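Local coordinates for transcriptional regulator, LacI family protein (Rhodococcus jostii, PDB 3K9C) that probably acts as a LacI-type transcription factor that binds cis-regulatory DNA, at residues B[80-85]-B[91-96]; B[61-66]-B[87-92]; B[13-18]-B[250-255]; B[27-32]-B[71-76]; B[34-39]-B[246-251]. All coordinates share one frame; numbering follows the deposited sequence.

Contact 1 (B[80-85]-B[91-96]); sequences DELGAL and ALVVAR
L82 and L85 on helix 79-86 rest against A91, V93 and R96, joining the helix of the beta-alpha-beta unit 67-73, 79-86, 91-94 to its second strand. The two strands of that unit are parallel neighbours in the larger sheet of a two-lobed protein of the periplasmic-binding-protein type. The backbones come closest at L85 CA and A91 CA, which are 7.3 Å apart, and 167 Å² is buried in all.

Two contacts are purely apolar. L82 CD2 lies 4.0 Å from V93 CG1, the two side chains crossing at about a right angle. One helical turn later, L85 CD2 sits 4.1 Å from A91 CB. The leucines reach the strand by different rotations: L82 keeps CG beside its backbone N (chi1 -81°), whereas L85 swings CG anti to that N (chi1 174°). The far end of L85 also meets L72 on the first strand of the unit and V59 on helix 55-63. A91 and V93 face helix 79-86, while the alternating L92 and V94 turn to helix 240-255 across the sheet.

A third contact is mixed in character. The R96 chain runs past L82 in the opposite direction, bends at chi3 (-79°), and brings NH2 to 4.1 Å from L82 CD1. The methyl approaches the guanidinium plane obliquely, so this is van der Waals cover for the group rather than a polar bond. The polar hold of R96 lies in the turn after strand 67-73, where R96 NH1 donates to the backbone oxygens of both T75 and F77.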
# COMPACT_ATOMS: atom_id res chain seq x y z
N ASP B 80 24.85 5.02 -16.01
CA ASP B 80 25.70 6.01 -15.36
C ASP B 80 25.45 6.17 -13.86
O ASP B 80 26.38 6.16 -13.06
CB ASP B 80 25.53 7.36 -16.06
CG ASP B 80 25.59 7.24 -17.58
OD1 ASP B 80 24.69 6.60 -18.16
OD2 ASP B 80 26.55 7.78 -18.18
N GLU B 81 24.18 6.33 -13.49
CA GLU B 81 23.82 6.49 -12.08
C GLU B 81 24.20 5.23 -11.30
O GLU B 81 24.71 5.31 -10.19
CB GLU B 81 22.32 6.77 -11.96
CG GLU B 81 21.87 8.05 -12.65
CD GLU B 81 20.36 8.21 -12.68
OE1 GLU B 81 19.68 7.39 -13.33
OE2 GLU B 81 19.85 9.16 -12.05
N LEU B 82 23.93 4.06 -11.89
CA LEU B 82 24.27 2.80 -11.24
C LEU B 82 25.78 2.72 -11.08
O LEU B 82 26.29 2.41 -10.00
CB LEU B 82 23.79 1.61 -12.07
CG LEU B 82 22.32 1.23 -11.93
CD1 LEU B 82 21.97 0.15 -12.94
CD2 LEU B 82 22.08 0.74 -10.51
N GLY B 83 26.50 3.01 -12.16
CA GLY B 83 27.95 2.97 -12.13
C GLY B 83 28.50 3.80 -10.99
O GLY B 83 29.28 3.31 -10.18
N ALA B 84 28.08 5.06 -10.91
CA ALA B 84 28.55 5.95 -9.86
C ALA B 84 28.26 5.36 -8.48
O ALA B 84 29.07 5.48 -7.56
CB ALA B 84 27.89 7.31 -10.00
N LEU B 85 27.10 4.73 -8.34
CA LEU B 85 26.72 4.13 -7.07
C LEU B 85 27.60 2.93 -6.75
O LEU B 85 28.03 2.75 -5.61
CB LEU B 85 25.25 3.70 -7.09
CG LEU B 85 24.80 2.93 -5.85
CD1 LEU B 85 24.90 3.83 -4.64
CD2 LEU B 85 23.38 2.41 -6.04
N ALA B 91 26.57 -2.93 -5.01
CA ALA B 91 25.15 -2.72 -5.28
C ALA B 91 24.50 -3.88 -6.04
O ALA B 91 25.14 -4.56 -6.83
CB ALA B 91 24.95 -1.41 -6.04
N LEU B 92 23.21 -4.07 -5.77
CA LEU B 92 22.41 -5.11 -6.40
C LEU B 92 20.99 -4.61 -6.62
O LEU B 92 20.36 -4.04 -5.72
CB LEU B 92 22.39 -6.36 -5.51
CG LEU B 92 21.70 -7.63 -5.99
CD1 LEU B 92 22.38 -8.84 -5.36
CD2 LEU B 92 20.21 -7.61 -5.64
N VAL B 93 20.48 -4.80 -7.83
CA VAL B 93 19.13 -4.37 -8.16
C VAL B 93 18.19 -5.58 -8.11
O VAL B 93 18.61 -6.71 -8.35
CB VAL B 93 19.06 -3.75 -9.58
CG1 VAL B 93 20.04 -2.57 -9.67
CG2 VAL B 93 19.37 -4.80 -10.64
N VAL B 94 16.93 -5.32 -7.80
CA VAL B 94 15.93 -6.38 -7.74
C VAL B 94 14.79 -6.12 -8.72
O VAL B 94 14.39 -4.98 -8.93
CB VAL B 94 15.34 -6.50 -6.33
CG1 VAL B 94 14.27 -7.58 -6.30
CG2 VAL B 94 16.43 -6.85 -5.33
N ALA B 95 14.26 -7.20 -9.29
CA ALA B 95 13.14 -7.13 -10.22
C ALA B 95 13.50 -6.54 -11.58
O ALA B 95 12.63 -6.10 -12.32
CB ALA B 95 12.00 -6.33 -9.60
N ARG B 96 14.79 -6.54 -11.90
CA ARG B 96 15.26 -6.03 -13.18
C ARG B 96 16.74 -6.36 -13.36
O ARG B 96 17.42 -6.70 -12.40
CB ARG B 96 15.09 -4.50 -13.27
CG ARG B 96 15.93 -3.72 -12.27
CD ARG B 96 16.17 -2.28 -12.71
NE ARG B 96 17.23 -2.17 -13.70
CZ ARG B 96 17.69 -1.03 -14.20
NH1 ARG B 96 17.18 0.14 -13.81
NH2 ARG B 96 18.69 -1.03 -15.08

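Contact 2 (B[61-66]-B[87-92]); sequences ALMRER and DRVPAL
M63, a selenomethionine in the last turn of helix 55-63, folds against R88 and V89, which lead into strand 91-94. Its chain bends at chi2 (-65°) and chi3 (88°) into a hook, and this hook makes the tight part of the contact. CB and CG of M63 press on R88 NH1 at 3.4 and 3.5 Å. Farther round, SE lies over one face of the R88 guanidinium, 3.8 Å above its plane and displaced toward the rim. The terminal CE then reaches 3.9 Å from V89 CG1 on the buried side, and L85 of helix 79-86 closes on the same selenium, its CD1 being 4.0 Å from M63 SE.

The solvent side is looser: R88 is exposed, segment 61-66 offers its guanidinium M63 alone, and a crystal neighbour may influence its pose. The CB of R64, just past the helix, is directed away from segment 87-92; R64 NH2 forms a salt bridge with D43 of the second subunit, and E65 pairs with R66 of that subunit.

Dispersion rather than directed bonding therefore joins these two segments: a polarisable selenium against a guanidinium face would probably be somewhat favourable, while CE and V89 supply a plain hydrophobic contact.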
# COMPACT_ATOMS: atom_id res chain seq x y z
N ALA B 61 20.82 9.47 0.55
CA ALA B 61 20.49 9.32 1.96
C ALA B 61 21.15 8.07 2.53
O ALA B 61 21.65 8.08 3.66
CB ALA B 61 18.98 9.23 2.13
N LEU B 62 21.16 6.98 1.76
CA LEU B 62 21.79 5.75 2.22
C LEU B 62 23.29 5.94 2.34
O LEU B 62 23.94 5.34 3.20
CB LEU B 62 21.53 4.59 1.24
CG LEU B 62 20.27 3.74 1.40
CD1 LEU B 62 20.28 2.63 0.35
CD2 LEU B 62 20.23 3.14 2.80
N MSE B 63 23.84 6.78 1.47
CA MSE B 63 25.27 7.03 1.45
C MSE B 63 25.75 7.73 2.71
O MSE B 63 26.91 7.60 3.11
CB MSE B 63 25.64 7.85 0.21
CG MSE B 63 25.27 7.16 -1.09
SE MSE B 63 26.28 5.53 -1.34
CE MSE B 63 25.11 4.29 -0.41
N ARG B 64 24.85 8.46 3.36
CA ARG B 64 25.21 9.15 4.59
C ARG B 64 25.15 8.15 5.74
O ARG B 64 25.19 8.53 6.90
CB ARG B 64 24.26 10.32 4.85
CG ARG B 64 24.47 11.49 3.90
CD ARG B 64 23.80 12.74 4.44
NE ARG B 64 22.35 12.69 4.30
CZ ARG B 64 21.70 12.91 3.16
NH1 ARG B 64 22.37 13.20 2.05
NH2 ARG B 64 20.37 12.84 3.12
N GLU B 65 25.07 6.87 5.41
CA GLU B 65 25.01 5.84 6.43
C GLU B 65 26.08 4.77 6.20
O GLU B 65 26.73 4.75 5.16
CB GLU B 65 23.62 5.22 6.44
CG GLU B 65 22.51 6.23 6.68
CD GLU B 65 22.45 6.71 8.12
OE1 GLU B 65 22.68 5.90 9.04
OE2 GLU B 65 22.14 7.91 8.33
N ARG B 66 26.24 3.88 7.17
CA ARG B 66 27.24 2.83 7.06
C ARG B 66 26.73 1.55 6.41
O ARG B 66 26.89 0.45 6.95
CB ARG B 66 27.82 2.53 8.44
CG ARG B 66 28.40 3.76 9.14
CD ARG B 66 29.46 4.45 8.27
NE ARG B 66 29.97 5.67 8.88
CZ ARG B 66 30.63 5.72 10.03
NH1 ARG B 66 30.86 4.61 10.72
NH2 ARG B 66 31.05 6.89 10.50
N ASP B 87 30.52 2.49 -7.60
CA ASP B 87 31.88 2.93 -7.30
C ASP B 87 32.05 3.31 -5.84
O ASP B 87 33.17 3.51 -5.37
CB ASP B 87 32.28 4.13 -8.17
CG ASP B 87 32.40 3.76 -9.64
OD1 ASP B 87 33.06 2.75 -9.95
OD2 ASP B 87 31.85 4.50 -10.49
N ARG B 88 30.94 3.40 -5.11
CA ARG B 88 31.01 3.76 -3.70
C ARG B 88 30.68 2.61 -2.77
O ARG B 88 31.19 2.54 -1.64
CB ARG B 88 30.05 4.91 -3.41
CG ARG B 88 30.30 6.16 -4.22
CD ARG B 88 29.57 7.30 -3.57
NE ARG B 88 29.93 7.39 -2.16
CZ ARG B 88 29.30 8.14 -1.26
NH1 ARG B 88 28.25 8.87 -1.63
NH2 ARG B 88 29.70 8.14 -0.00
N VAL B 89 29.84 1.69 -3.23
CA VAL B 89 29.45 0.57 -2.40
C VAL B 89 28.92 -0.56 -3.27
O VAL B 89 28.35 -0.30 -4.33
CB VAL B 89 28.35 1.00 -1.41
CG1 VAL B 89 27.10 1.44 -2.18
CG2 VAL B 89 28.02 -0.14 -0.45
N PRO B 90 29.12 -1.81 -2.84
CA PRO B 90 28.60 -2.91 -3.66
C PRO B 90 27.09 -2.70 -3.81
O PRO B 90 26.41 -2.31 -2.85
CB PRO B 90 28.93 -4.15 -2.82
CG PRO B 90 30.22 -3.74 -2.16
CD PRO B 90 29.91 -2.33 -1.71
N ALA B 91 26.57 -2.93 -5.01
CA ALA B 91 25.15 -2.72 -5.28
C ALA B 91 24.50 -3.88 -6.04
O ALA B 91 25.14 -4.56 -6.83
CB ALA B 91 24.95 -1.41 -6.04
N LEU B 92 23.21 -4.07 -5.77
CA LEU B 92 22.41 -5.11 -6.40
C LEU B 92 20.99 -4.61 -6.62
O LEU B 92 20.36 -4.04 -5.72
CB LEU B 92 22.39 -6.36 -5.51
CG LEU B 92 21.70 -7.63 -5.99
CD1 LEU B 92 22.38 -8.84 -5.36
CD2 LEU B 92 20.21 -7.61 -5.64

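Contact 3 (B[13-18]-B[250-255]); sequences RLLGVV and GALAQI
L15 meets L252 and I255 through methyl groups alone, so no flat group has a face or an edge in the interface. The nearest candidate is the R13 guanidinium at the start of the segment: its closest approach to the helix is R13 NH2 to I255 CG2, 5.7 Å, and its NE forms a salt bridge with E68 on the adjacent strand.

The touching atoms are few. L15 CD1 lies 3.5 Å from L252 CD1, tighter than usual van der Waals contact, and the same L252 methyl is 4.2 Å from L15 CD2. The pair cross at about a right angle, with L252 CD1 set against both branches of the L15 fork. L252 starts from a CB that does not face the strand, and its chi1 of -92°, well off a staggered value, carries CD1 inward; together with the short methyl distance, this suggests some local strain. L15 CD2, the second branch, meets I255 CD1 at 3.9 Å, I255 being one helical turn beyond A251. L15 CA and A251 CA, the nearest such pair, are 8.2 Å apart, and A251 CB is 4.6 Å from L15 CD2.

The interface joins strand 13-20, inside the mixed sheet of the first lobe, to the C-terminal end of helix 240-255, although 231 residues lie between the segments. Strand 42-49 flanks L15 on one side by backbone bonding to D43 and M45, and Y42 also touches L252. On the other flank strand 67-73 offers A69 to both L15 and I255, while V18 turns to helix 55-63 across the sheet.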
# COMPACT_ATOMS: atom_id res chain seq x y z
N ARG B 13 25.93 -4.76 11.44
CA ARG B 13 26.16 -4.51 10.02
C ARG B 13 24.87 -4.14 9.28
O ARG B 13 23.84 -4.81 9.42
CB ARG B 13 26.82 -5.75 9.40
CG ARG B 13 27.89 -6.35 10.30
CD ARG B 13 28.72 -7.43 9.62
NE ARG B 13 29.70 -6.87 8.68
CZ ARG B 13 30.67 -6.02 9.02
NH1 ARG B 13 30.81 -5.63 10.28
NH2 ARG B 13 31.51 -5.57 8.10
N LEU B 14 24.95 -3.08 8.48
CA LEU B 14 23.81 -2.56 7.74
C LEU B 14 23.75 -2.85 6.25
O LEU B 14 24.75 -2.81 5.55
CB LEU B 14 23.72 -1.04 7.89
CG LEU B 14 23.61 -0.38 9.26
CD1 LEU B 14 22.40 -0.94 10.01
CD2 LEU B 14 24.89 -0.62 10.04
N LEU B 15 22.54 -3.14 5.79
CA LEU B 15 22.28 -3.37 4.37
C LEU B 15 21.27 -2.29 3.98
O LEU B 15 20.22 -2.15 4.62
CB LEU B 15 21.69 -4.75 4.12
CG LEU B 15 22.69 -5.91 4.09
CD1 LEU B 15 21.99 -7.15 3.54
CD2 LEU B 15 23.88 -5.56 3.21
N GLY B 16 21.60 -1.51 2.96
CA GLY B 16 20.71 -0.46 2.53
C GLY B 16 19.68 -0.95 1.54
O GLY B 16 19.99 -1.72 0.63
N VAL B 17 18.43 -0.52 1.71
CA VAL B 17 17.37 -0.93 0.80
C VAL B 17 16.54 0.25 0.30
O VAL B 17 15.91 0.95 1.09
CB VAL B 17 16.41 -1.94 1.49
CG1 VAL B 17 15.30 -2.36 0.52
CG2 VAL B 17 17.18 -3.16 1.96
N VAL B 18 16.57 0.50 -1.00
CA VAL B 18 15.78 1.58 -1.60
C VAL B 18 14.49 0.95 -2.15
O VAL B 18 14.55 -0.06 -2.86
CB VAL B 18 16.58 2.26 -2.74
CG1 VAL B 18 15.77 3.39 -3.36
CG2 VAL B 18 17.90 2.81 -2.19
N GLY B 250 23.12 -12.42 -2.28
CA GLY B 250 23.91 -11.85 -3.36
C GLY B 250 24.68 -10.64 -2.86
O GLY B 250 25.85 -10.44 -3.21
N ALA B 251 24.03 -9.83 -2.03
CA ALA B 251 24.68 -8.64 -1.48
C ALA B 251 25.80 -9.04 -0.51
O ALA B 251 26.90 -8.50 -0.58
CB ALA B 251 23.65 -7.76 -0.78
N LEU B 252 25.51 -9.97 0.39
CA LEU B 252 26.52 -10.42 1.34
C LEU B 252 27.68 -11.09 0.59
O LEU B 252 28.82 -11.04 1.05
CB LEU B 252 25.90 -11.39 2.35
CG LEU B 252 25.37 -10.76 3.65
CD1 LEU B 252 24.32 -9.72 3.35
CD2 LEU B 252 24.82 -11.84 4.55
N ALA B 253 27.39 -11.70 -0.55
CA ALA B 253 28.41 -12.34 -1.36
C ALA B 253 29.33 -11.30 -2.00
O ALA B 253 30.54 -11.49 -2.07
CB ALA B 253 27.77 -13.20 -2.43
N GLN B 254 28.73 -10.20 -2.46
CA GLN B 254 29.49 -9.11 -3.09
C GLN B 254 30.33 -8.37 -2.07
O GLN B 254 31.39 -7.82 -2.39
CB GLN B 254 28.54 -8.14 -3.80
CG GLN B 254 28.00 -8.66 -5.13
CD GLN B 254 27.17 -7.63 -5.89
OE1 GLN B 254 27.60 -6.49 -6.09
NE2 GLN B 254 25.99 -8.05 -6.34
N ILE B 255 29.86 -8.34 -0.83
CA ILE B 255 30.61 -7.68 0.23
C ILE B 255 31.81 -8.56 0.56
O ILE B 255 32.88 -8.06 0.90
CB ILE B 255 29.73 -7.49 1.48
CG1 ILE B 255 28.54 -6.60 1.14
CG2 ILE B 255 30.55 -6.88 2.61
CD1 ILE B 255 27.50 -6.50 2.24

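Contact 4 (B[27-32]-B[71-76]); sequences GDLVEQ and ILLGTR
L73, the last residue of strand 67-73, puts a single methyl against two consecutive residues of helix 24-39. Its CD1 lies 3.9 Å from L29 CB, on the stem of that leucine, and 4.1 Å from V30 CG2. L73 and V30 cross at about a right angle. The methyl is delivered by a chi1 of -51°, which keeps L73 CG beside its backbone N. V30 has CG2 in the corresponding position, whereas its CG1 is anti to the backbone N (chi1 163°).

A second shell surrounds these groups. F19 of strand 13-20 touches both V30 and L73, and V94 of strand 91-94 touches both L29 and L73, so L73 is flanked from the strands on each side of its own. L29 also leans on M243 of helix 240-255. The strand itself is held by backbone bonds of L73 to V18 and of L72 to L92 and V94.

The second subunit meets the helix directly: V30 packs on L21 of that subunit, and E31 OE2 is hydrogen-bonded to S52 OG of the same chain. Helix 24-39 thus covers a face of the first-lobe sheet, in the alpha/beta layering of LacI-type regulators, while meeting the second subunit. Since L29, V30 and L73 are all buried and meet only through carbon, their cohesion is hydrophobic and depends on shape rather than on directed bonds.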
# COMPACT_ATOMS: atom_id res chain seq x y z
N GLY B 27 6.52 -3.73 -0.81
CA GLY B 27 6.19 -4.00 0.58
C GLY B 27 6.48 -5.47 0.92
O GLY B 27 7.07 -5.76 1.96
N ASP B 28 6.06 -6.39 0.05
CA ASP B 28 6.30 -7.82 0.29
C ASP B 28 7.80 -8.12 0.31
O ASP B 28 8.28 -8.85 1.17
CB ASP B 28 5.68 -8.68 -0.82
CG ASP B 28 4.17 -8.62 -0.84
OD1 ASP B 28 3.54 -8.75 0.23
OD2 ASP B 28 3.61 -8.44 -1.94
N LEU B 29 8.53 -7.56 -0.65
CA LEU B 29 9.97 -7.76 -0.73
C LEU B 29 10.67 -7.19 0.49
O LEU B 29 11.55 -7.83 1.05
CB LEU B 29 10.54 -7.12 -2.01
CG LEU B 29 10.27 -7.87 -3.33
CD1 LEU B 29 10.83 -7.08 -4.51
CD2 LEU B 29 10.92 -9.25 -3.28
N VAL B 30 10.27 -5.99 0.92
CA VAL B 30 10.91 -5.39 2.09
C VAL B 30 10.70 -6.26 3.33
O VAL B 30 11.65 -6.53 4.07
CB VAL B 30 10.34 -3.98 2.39
CG1 VAL B 30 10.71 -3.57 3.82
CG2 VAL B 30 10.92 -2.95 1.40
N GLU B 31 9.47 -6.69 3.57
CA GLU B 31 9.18 -7.52 4.72
C GLU B 31 10.08 -8.73 4.75
O GLU B 31 10.69 -9.04 5.77
CB GLU B 31 7.72 -7.98 4.73
CG GLU B 31 7.41 -9.00 5.82
CD GLU B 31 5.92 -9.29 5.95
OE1 GLU B 31 5.15 -8.88 5.05
OE2 GLU B 31 5.52 -9.93 6.94
N GLN B 32 10.17 -9.42 3.61
CA GLN B 32 11.01 -10.60 3.53
C GLN B 32 12.51 -10.29 3.60
O GLN B 32 13.29 -11.08 4.15
CB GLN B 32 10.67 -11.39 2.26
CG GLN B 32 9.23 -11.89 2.27
CD GLN B 32 8.94 -12.74 3.49
OE1 GLN B 32 7.81 -12.79 3.98
NE2 GLN B 32 9.95 -13.44 3.98
N ILE B 71 20.78 -2.33 -1.92
CA ILE B 71 19.84 -3.15 -2.67
C ILE B 71 18.72 -2.22 -3.16
O ILE B 71 17.96 -1.67 -2.35
CB ILE B 71 19.24 -4.24 -1.78
CG1 ILE B 71 20.33 -5.22 -1.34
CG2 ILE B 71 18.12 -4.97 -2.53
CD1 ILE B 71 19.88 -6.19 -0.29
N LEU B 72 18.63 -2.04 -4.47
CA LEU B 72 17.61 -1.16 -5.05
C LEU B 72 16.45 -1.96 -5.65
O LEU B 72 16.64 -2.72 -6.61
CB LEU B 72 18.24 -0.27 -6.14
CG LEU B 72 19.56 0.45 -5.85
CD1 LEU B 72 19.89 1.37 -7.03
CD2 LEU B 72 19.47 1.26 -4.57
N LEU B 73 15.26 -1.78 -5.10
CA LEU B 73 14.09 -2.49 -5.62
C LEU B 73 13.48 -1.76 -6.82
O LEU B 73 13.06 -0.61 -6.71
CB LEU B 73 13.04 -2.66 -4.53
CG LEU B 73 13.48 -3.24 -3.19
CD1 LEU B 73 12.24 -3.62 -2.37
CD2 LEU B 73 14.37 -4.46 -3.41
N GLY B 74 13.46 -2.42 -7.97
CA GLY B 74 12.89 -1.82 -9.17
C GLY B 74 13.43 -0.44 -9.51
O GLY B 74 12.67 0.44 -9.93
N THR B 75 14.72 -0.23 -9.33
CA THR B 75 15.35 1.06 -9.61
C THR B 75 15.21 1.52 -11.07
O THR B 75 15.13 0.70 -11.98
CB THR B 75 16.86 1.02 -9.25
OG1 THR B 75 17.43 2.33 -9.43
CG2 THR B 75 17.60 0.02 -10.12
N ARG B 76 15.20 2.83 -11.26
CA ARG B 76 15.09 3.42 -12.59
C ARG B 76 16.40 4.08 -13.02
O ARG B 76 16.46 4.77 -14.04
CB ARG B 76 13.95 4.45 -12.63
CG ARG B 76 12.62 3.95 -12.09
CD ARG B 76 12.11 2.74 -12.85
NE ARG B 76 11.56 3.11 -14.14
CZ ARG B 76 10.39 3.73 -14.31
NH1 ARG B 76 9.65 4.05 -13.25
NH2 ARG B 76 9.96 4.03 -15.53

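Contact 5 (B[34-39]-B[246-251]); sequences YAAATR and AAVDGA
V248 on helix 240-255 reaches across to A36 and A37 on helix 24-39. Its CB points at the partner helix and is 4.2 Å from A36 CB; the two methyls that branch from it carry the contact further. CG2 does the closest work: it lies 3.9 Å from A36 CB and 4.1 Å from A37 N, against the backbone of the opposing helix. CG1, placed anti to the backbone N of V248 (chi1 166°), takes another direction; it comes to 4.3 Å from A37 CA and also to 4.2 Å from L15 CD1 on strand 13-20.

The small alanines opposite V248 probably allow this near approach. The CA atoms of A37 and V248 stand only 6.4 Å apart, a close separation for two helices, and A37 CB, pointing past the valine, remains 4.6 Å from V248 CG2. Both helices lie on one face of the mixed sheet of the first lobe, as in the alpha/beta/alpha sandwich of the LacI family: A37 touches V44, A247 touches L92 and V94, and A251 touches A69 and I71.

Outside the apolar seam the helices are tied by charge. R39 NH2 pairs with E245 OE1, and D249 OD1 with R40 NH2. Y34 turns the other way, to the second subunit, where its OH is hydrogen-bonded to A48 N of that chain and its ring has a cation-pi contact with R53 of that chain.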
# COMPACT_ATOMS: atom_id res chain seq x y z
N TYR B 34 13.90 -7.94 5.36
CA TYR B 34 14.15 -7.72 6.78
C TYR B 34 14.40 -9.07 7.45
O TYR B 34 15.35 -9.23 8.21
CB TYR B 34 12.94 -7.08 7.44
CG TYR B 34 12.99 -5.57 7.61
CD1 TYR B 34 12.02 -4.76 7.03
CD2 TYR B 34 13.96 -4.97 8.43
CE1 TYR B 34 11.99 -3.39 7.26
CE2 TYR B 34 13.94 -3.59 8.68
CZ TYR B 34 12.95 -2.81 8.09
OH TYR B 34 12.88 -1.46 8.32
N ALA B 35 13.53 -10.03 7.16
CA ALA B 35 13.63 -11.37 7.75
C ALA B 35 14.88 -12.12 7.31
O ALA B 35 15.57 -12.71 8.14
CB ALA B 35 12.37 -12.18 7.42
N ALA B 36 15.18 -12.09 6.01
CA ALA B 36 16.37 -12.78 5.51
C ALA B 36 17.62 -12.13 6.13
O ALA B 36 18.57 -12.82 6.53
CB ALA B 36 16.43 -12.69 3.99
N ALA B 37 17.60 -10.81 6.21
CA ALA B 37 18.70 -10.04 6.77
C ALA B 37 18.98 -10.47 8.20
O ALA B 37 20.13 -10.72 8.57
CB ALA B 37 18.36 -8.55 6.73
N THR B 38 17.93 -10.53 9.01
CA THR B 38 18.05 -10.92 10.41
C THR B 38 18.62 -12.33 10.56
O THR B 38 19.45 -12.58 11.43
CB THR B 38 16.69 -10.87 11.11
OG1 THR B 38 16.23 -9.52 11.17
CG2 THR B 38 16.79 -11.43 12.53
N ARG B 39 18.17 -13.24 9.71
CA ARG B 39 18.67 -14.61 9.77
C ARG B 39 20.17 -14.65 9.52
O ARG B 39 20.84 -15.59 9.94
CB ARG B 39 17.92 -15.50 8.76
CG ARG B 39 16.45 -15.74 9.13
CD ARG B 39 15.87 -16.95 8.40
NE ARG B 39 15.70 -16.72 6.97
CZ ARG B 39 14.70 -16.03 6.43
NH1 ARG B 39 13.77 -15.49 7.22
NH2 ARG B 39 14.62 -15.87 5.12
N ALA B 246 17.59 -14.33 -1.77
CA ALA B 246 18.59 -14.33 -2.82
C ALA B 246 19.25 -12.96 -2.95
O ALA B 246 20.46 -12.86 -3.17
CB ALA B 246 17.96 -14.73 -4.14
N ALA B 247 18.46 -11.90 -2.81
CA ALA B 247 18.99 -10.55 -2.90
C ALA B 247 19.96 -10.30 -1.74
O ALA B 247 21.05 -9.75 -1.94
CB ALA B 247 17.85 -9.54 -2.88
N VAL B 248 19.57 -10.71 -0.53
CA VAL B 248 20.42 -10.53 0.64
C VAL B 248 21.72 -11.34 0.50
O VAL B 248 22.80 -10.82 0.79
CB VAL B 248 19.69 -10.95 1.96
CG1 VAL B 248 20.69 -11.08 3.10
CG2 VAL B 248 18.65 -9.91 2.33
N ASP B 249 21.62 -12.60 0.07
CA ASP B 249 22.80 -13.45 -0.10
C ASP B 249 23.72 -12.90 -1.19
O ASP B 249 24.94 -12.91 -1.04
CB ASP B 249 22.40 -14.88 -0.46
CG ASP B 249 21.81 -15.64 0.71
OD1 ASP B 249 22.38 -15.54 1.82
OD2 ASP B 249 20.80 -16.35 0.52
N GLY B 250 23.12 -12.42 -2.28
CA GLY B 250 23.91 -11.85 -3.36
C GLY B 250 24.68 -10.64 -2.86
O GLY B 250 25.85 -10.44 -3.21
N ALA B 251 24.03 -9.83 -2.03
CA ALA B 251 24.68 -8.64 -1.48
C ALA B 251 25.80 -9.04 -0.51
O ALA B 251 26.90 -8.50 -0.58
CB ALA B 251 23.65 -7.76 -0.78

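How the contacts relate
All five contacts belong to one sheet and the helices packed on it. Contacts 3, 4 and 5 lie on one face and interlock: contacts 3 and 5 share G250 and A251 of helix 240-255, contacts 4 and 5 share helix 24-39, and I71 of contact 4 packs on A251 of contact 5. Contacts 1 and 2 serve the opposite face, touching and sharing A91 and L92. Contacts 1, 4 and 5 are buried; contact 4 is aliphatic, contact 5 nearly so, with one methyl also against a backbone N, and contact 1 adds R96 beyond its strand. Contact 2, farthest from the chain's centre (about 24 Å between centres), sets a guanidinium over selenium; contact 3 is partly buried, with one methyl pair tighter than usual.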